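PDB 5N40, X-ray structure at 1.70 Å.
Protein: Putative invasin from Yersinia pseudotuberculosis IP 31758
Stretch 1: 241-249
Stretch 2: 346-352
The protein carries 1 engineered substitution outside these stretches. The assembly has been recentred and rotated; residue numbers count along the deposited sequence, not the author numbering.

Stretch 1, residues 241-249: GVTFKRPYL
Stretch 2 346-352: YNVSCSL

Two extended segments of one chain, 242-248 and the C-terminal 347-352, run in broadly opposing directions, 131° apart end to end, and bury 504 Å² between them. Phe244 lies opposite Ser351, their CA atoms 4.9 Å apart, in a single beta bridge. Two backbone hydrogen bonds frame it: Leu352 N donates to Thr243 O (2.9 Å, N-H...O angle 166°), and Lys245 N donates to Cys350 O (2.9 Å, N-H...O angle 158°). Build 242-245 extended, phi from -122° to -91° and psi from 129° to 144°; residues 347-351 are also extended, phi from -129° to -74° and psi from 115° to 151°.

Lys245 has the most covered surface. Its CA-to-CB bond points toward the partner, but its t, t, t, m chain carries the ammonium away, so the aliphatic base does the packing: Lys245 CB sits 3.9 Å from Leu352 CD1 and 4.2 Å from Cys350 CB. A long side chain suits this place: its base packs against Leu352 and Cys350 while its end leads away, and the residue as a whole is partly exposed.

Leu352 comes next, with chi1 m and chi2 t. Its CD1 also meets Thr243 CG2 at 4.0 Å, Thr243 being an m rotamer, so apolar cover crowns the polar backbone pairing even at an exposed chain end. Water 1 closes this corner, accepting from Thr243 N (3.0 Å) and donating to Leu352 O (2.6 Å).

Past Cys350 a side chain takes over from the backbone. Ser349, chi1 t, donates from OG to Lys245 O at 2.7 Å; its small hydroxyl also fits at the edge of the buried Phe244 ring, with OG 3.3 Å from Phe244 CB. Phe244, chi1 m and chi2 82°, directs its CA-to-CB bond away from the partner.

Farther along, water bridges the gap: water 3 accepts from Tyr248 N and donates to Val348 O, both at 2.8 Å. Tyr248, chi1 m, brings CE2 to 4.2 Å from Cys350 SG, which lies at the ring edge.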

ATOM      1  N   GLY A 241      -0.841  -7.263 -40.377  1.00 18.42           N
ATOM      2  CA  GLY A 241      -2.035  -6.779 -41.037  1.00 19.19           C
ATOM      3  C   GLY A 241      -3.305  -7.535 -40.732  1.00 18.81           C
ATOM      4  O   GLY A 241      -4.333  -7.256 -41.355  1.00 23.40           O
ATOM      5  N   VAL A 242      -3.274  -8.483 -39.799  1.00 20.43           N
ATOM      6  CA  VAL A 242      -4.458  -9.216 -39.371  1.00 17.19           C
ATOM      7  C   VAL A 242      -4.680  -8.895 -37.900  1.00 17.29           C
ATOM      8  O   VAL A 242      -3.743  -8.976 -37.099  1.00 16.16           O
ATOM      9  CB  VAL A 242      -4.304 -10.733 -39.598  1.00 18.84           C
ATOM     10  CG1 VAL A 242      -5.593 -11.474 -39.242  1.00 17.61           C
ATOM     11  CG2 VAL A 242      -3.916 -11.019 -41.051  1.00 18.66           C
ATOM     12  N   THR A 243      -5.904  -8.501 -37.556  1.00 18.39           N
ATOM     13  CA  THR A 243      -6.253  -8.085 -36.202  1.00 15.65           C
ATOM     14  C   THR A 243      -7.191  -9.112 -35.583  1.00 17.70           C
ATOM     15  O   THR A 243      -8.155  -9.541 -36.222  1.00 18.99           O
ATOM     16  CB  THR A 243      -6.905  -6.699 -36.200  1.00 22.41           C
ATOM     17  OG1 THR A 243      -5.964  -5.730 -36.680  1.00 25.14           O
ATOM     18  CG2 THR A 243      -7.347  -6.297 -34.795  1.00 21.75           C
ATOM     19  N   PHE A 244      -6.905  -9.491 -34.337  1.00 16.06           N
ATOM     20  CA  PHE A 244      -7.609 -10.560 -33.638  1.00 13.21           C
ATOM     21  C   PHE A 244      -8.224 -10.006 -32.357  1.00 15.11           C
ATOM     22  O   PHE A 244      -7.550  -9.305 -31.599  1.00 16.80           O
ATOM     23  CB  PHE A 244      -6.655 -11.709 -33.289  1.00 14.78           C
ATOM     24  CG  PHE A 244      -5.861 -12.248 -34.460  1.00 13.32           C
ATOM     25  CD1 PHE A 244      -4.701 -11.606 -34.895  1.00 14.21           C
ATOM     26  CD2 PHE A 244      -6.240 -13.422 -35.088  1.00 17.83           C
ATOM     27  CE1 PHE A 244      -3.964 -12.112 -35.946  1.00 15.85           C
ATOM     28  CE2 PHE A 244      -5.498 -13.929 -36.144  1.00 17.16           C
ATOM     29  CZ  PHE A 244      -4.360 -13.273 -36.565  1.00 14.57           C
ATOM     30  N   LYS A 245      -9.490 -10.338 -32.106  1.00 12.43           N
ATOM     31  CA  LYS A 245     -10.194  -9.876 -30.911  1.00 13.30           C
ATOM     32  C   LYS A 245     -10.030 -10.883 -29.779  1.00 15.32           C
ATOM     33  O   LYS A 245      -9.995 -12.096 -30.010  1.00 14.44           O
ATOM     34  CB  LYS A 245     -11.679  -9.676 -31.227  1.00 18.92           C
ATOM     35  CG  LYS A 245     -12.449  -8.835 -30.220  1.00 16.46           C
ATOM     36  CD  LYS A 245     -13.941  -8.835 -30.548  1.00 18.54           C
ATOM     37  CE  LYS A 245     -14.694  -7.751 -29.795  1.00 20.68           C
ATOM     38  NZ  LYS A 245     -14.442  -7.828 -28.321  1.00 23.93           N
ATOM     39  N   ARG A 246      -9.928 -10.376 -28.547  1.00 13.00           N
ATOM     40  CA  ARG A 246      -9.900 -11.266 -27.403  1.00 14.69           C
ATOM     41  C   ARG A 246     -11.167 -12.118 -27.399  1.00 13.65           C
ATOM     42  O   ARG A 246     -12.181 -11.737 -27.989  1.00 16.47           O
ATOM     43  CB  ARG A 246      -9.794 -10.476 -26.096  1.00 14.51           C
ATOM     44  CG  ARG A 246     -10.992  -9.601 -25.776  1.00 14.19           C
ATOM     45  CD  ARG A 246     -10.960  -9.181 -24.323  1.00 13.83           C
ATOM     46  NE  ARG A 246     -12.017  -8.236 -23.961  1.00 16.74           N
ATOM     47  CZ  ARG A 246     -13.257  -8.570 -23.607  1.00 15.56           C
ATOM     48  NH1 ARG A 246     -13.646  -9.838 -23.568  1.00 15.28           N
ATOM     49  NH2 ARG A 246     -14.124  -7.619 -23.285  1.00 19.48           N
ATOM     50  N   PRO A 247     -11.135 -13.275 -26.744  1.00 14.43           N
ATOM     51  CA  PRO A 247     -12.367 -14.056 -26.587  1.00 15.24           C
ATOM     52  C   PRO A 247     -13.380 -13.324 -25.718  1.00 19.73           C
ATOM     53  O   PRO A 247     -13.044 -12.439 -24.927  1.00 14.87           O
ATOM     54  CB  PRO A 247     -11.896 -15.355 -25.925  1.00 17.54           C
ATOM     55  CG  PRO A 247     -10.581 -15.031 -25.313  1.00 19.42           C
ATOM     56  CD  PRO A 247      -9.970 -13.962 -26.167  1.00 17.53           C
ATOM     57  N   TYR A 248     -14.641 -13.721 -25.878  1.00 16.92           N
ATOM     58  CA  TYR A 248     -15.753 -13.112 -25.162  1.00 17.62           C
ATOM     59  C   TYR A 248     -15.966 -13.786 -23.815  1.00 15.79           C
ATOM     60  O   TYR A 248     -15.864 -15.012 -23.695  1.00 16.25           O
ATOM     61  CB  TYR A 248     -17.047 -13.228 -25.974  1.00 16.03           C
ATOM     62  CG  TYR A 248     -17.164 -12.288 -27.148  1.00 20.14           C
ATOM     63  CD1 TYR A 248     -17.613 -10.987 -26.977  1.00 23.59           C
ATOM     64  CD2 TYR A 248     -16.855 -12.708 -28.437  1.00 16.41           C
ATOM     65  CE1 TYR A 248     -17.739 -10.125 -28.051  1.00 21.78           C
ATOM     66  CE2 TYR A 248     -16.974 -11.853 -29.512  1.00 21.28           C
ATOM     67  CZ  TYR A 248     -17.419 -10.563 -29.313  1.00 22.17           C
ATOM     68  OH  TYR A 248     -17.550  -9.701 -30.374  1.00 26.25           O
ATOM     69  N   LEU A 249     -16.284 -12.979 -22.805  1.00 16.73           N
ATOM     70  CA  LEU A 249     -16.835 -13.522 -21.574  1.00 16.99           C
ATOM     71  C   LEU A 249     -18.204 -14.133 -21.844  1.00 12.70           C
ATOM     72  O   LEU A 249     -18.942 -13.688 -22.724  1.00 17.24           O
ATOM     73  CB  LEU A 249     -16.974 -12.434 -20.508  1.00 17.01           C
ATOM     74  CG  LEU A 249     -15.697 -11.828 -19.922  1.00 18.36           C
ATOM     75  CD1 LEU A 249     -16.043 -10.619 -19.048  1.00 17.83           C
ATOM     76  CD2 LEU A 249     -14.920 -12.854 -19.121  1.00 13.58           C
ATOM     77  N   TYR A 346     -15.129 -24.485 -28.285  1.00 22.28           N
ATOM     78  CA  TYR A 346     -13.773 -23.970 -28.328  1.00 21.74           C
ATOM     79  C   TYR A 346     -13.796 -22.448 -28.286  1.00 15.18           C
ATOM     80  O   TYR A 346     -14.844 -21.809 -28.396  1.00 17.93           O
ATOM     81  CB  TYR A 346     -13.050 -24.449 -29.598  1.00 22.45           C
ATOM     82  CG  TYR A 346     -13.012 -25.952 -29.784  1.00 24.64           C
ATOM     83  CD1 TYR A 346     -13.078 -26.815 -28.701  1.00 21.46           C
ATOM     84  CD2 TYR A 346     -12.900 -26.505 -31.055  1.00 23.25           C
ATOM     85  CE1 TYR A 346     -13.036 -28.186 -28.877  1.00 26.11           C
ATOM     86  CE2 TYR A 346     -12.856 -27.869 -31.238  1.00 26.78           C
ATOM     87  CZ  TYR A 346     -12.924 -28.708 -30.149  1.00 33.97           C
ATOM     88  OH  TYR A 346     -12.882 -30.072 -30.339  1.00 40.35           O
ATOM     89  N   ASN A 347     -12.611 -21.869 -28.127  1.00 17.47           N
ATOM     90  CA  ASN A 347     -12.479 -20.420 -28.130  1.00 16.01           C
ATOM     91  C   ASN A 347     -12.636 -19.863 -29.537  1.00 17.79           C
ATOM     92  O   ASN A 347     -12.306 -20.517 -30.530  1.00 17.92           O
ATOM     93  CB  ASN A 347     -11.114 -20.009 -27.581  1.00 14.26           C
ATOM     94  CG  ASN A 347     -11.029 -20.106 -26.068  1.00 17.74           C
ATOM     95  OD1 ASN A 347     -11.823 -19.500 -25.351  1.00 19.87           O
ATOM     96  ND2 ASN A 347     -10.057 -20.866 -25.577  1.00 18.31           N
ATOM     97  N   VAL A 348     -13.123 -18.626 -29.615  1.00 16.27           N
ATOM     98  CA  VAL A 348     -13.178 -17.892 -30.874  1.00 16.35           C
ATOM     99  C   VAL A 348     -12.539 -16.523 -30.679  1.00 17.89           C
ATOM    100  O   VAL A 348     -13.011 -15.715 -29.864  1.00 16.75           O
ATOM    101  CB  VAL A 348     -14.615 -17.751 -31.404  1.00 20.08           C
ATOM    102  CG1 VAL A 348     -14.637 -16.931 -32.686  1.00 19.90           C
ATOM    103  CG2 VAL A 348     -15.219 -19.122 -31.650  1.00 17.54           C
ATOM    104  N   SER A 349     -11.460 -16.279 -31.414  1.00 15.51           N
ATOM    105  CA  SER A 349     -10.905 -14.946 -31.609  1.00 14.36           C
ATOM    106  C   SER A 349     -11.349 -14.465 -32.981  1.00 18.27           C
ATOM    107  O   SER A 349     -10.969 -15.043 -34.009  1.00 19.80           O
ATOM    108  CB  SER A 349      -9.384 -14.956 -31.497  1.00 14.60           C
ATOM    109  OG  SER A 349      -8.847 -13.686 -31.838  1.00 15.78           O
ATOM    110  N   CYS A 350     -12.149 -13.412 -32.995  1.00 17.33           N
ATOM    111  CA  CYS A 350     -12.697 -12.895 -34.237  1.00 16.28           C
ATOM    112  C   CYS A 350     -11.638 -12.107 -35.001  1.00 23.03           C
ATOM    113  O   CYS A 350     -10.783 -11.440 -34.407  1.00 16.72           O
ATOM    114  CB  CYS A 350     -13.914 -12.017 -33.940  1.00 20.71           C
ATOM    115  SG  CYS A 350     -15.346 -12.940 -33.241  1.00 23.82           S
ATOM    116  N   SER A 351     -11.685 -12.210 -36.328  1.00 19.70           N
ATOM    117  CA  SER A 351     -10.827 -11.424 -37.202  1.00 17.10           C
ATOM    118  C   SER A 351     -11.531 -10.113 -37.518  1.00 22.95           C
ATOM    119  O   SER A 351     -12.687 -10.114 -37.955  1.00 21.69           O
ATOM    120  CB  SER A 351     -10.511 -12.197 -38.488  1.00 20.24           C
ATOM    121  OG  SER A 351      -9.578 -11.497 -39.293  1.00 25.62           O
ATOM    122  N   LEU A 352     -10.847  -8.997 -37.275  1.00 21.38           N
ATOM    123  CA  LEU A 352     -11.476  -7.683 -37.375  1.00 24.83           C
ATOM    124  C   LEU A 352     -10.975  -6.887 -38.576  1.00 26.33           C
ATOM    125  O   LEU A 352     -10.317  -7.411 -39.479  1.00 28.70           O
ATOM    126  CB  LEU A 352     -11.234  -6.880 -36.093  1.00 25.11           C
ATOM    127  CG  LEU A 352     -11.538  -7.587 -34.770  1.00 21.37           C
ATOM    128  CD1 LEU A 352     -11.203  -6.657 -33.622  1.00 25.06           C
ATOM    129  CD2 LEU A 352     -12.988  -8.033 -34.701  1.00 27.43           C
ATOM    130  OXT LEU A 352     -11.227  -5.686 -38.670  1.00 31.49           O
TER
HETATM  131  O   HOH W   1      -8.190  -8.868 -39.484  1.00 22.20           O
HETATM  132  O   HOH W   2     -13.350 -12.780 -30.316  1.00 18.13           O
HETATM  133  O   HOH W   3     -14.924 -15.746 -27.847  1.00 15.56           O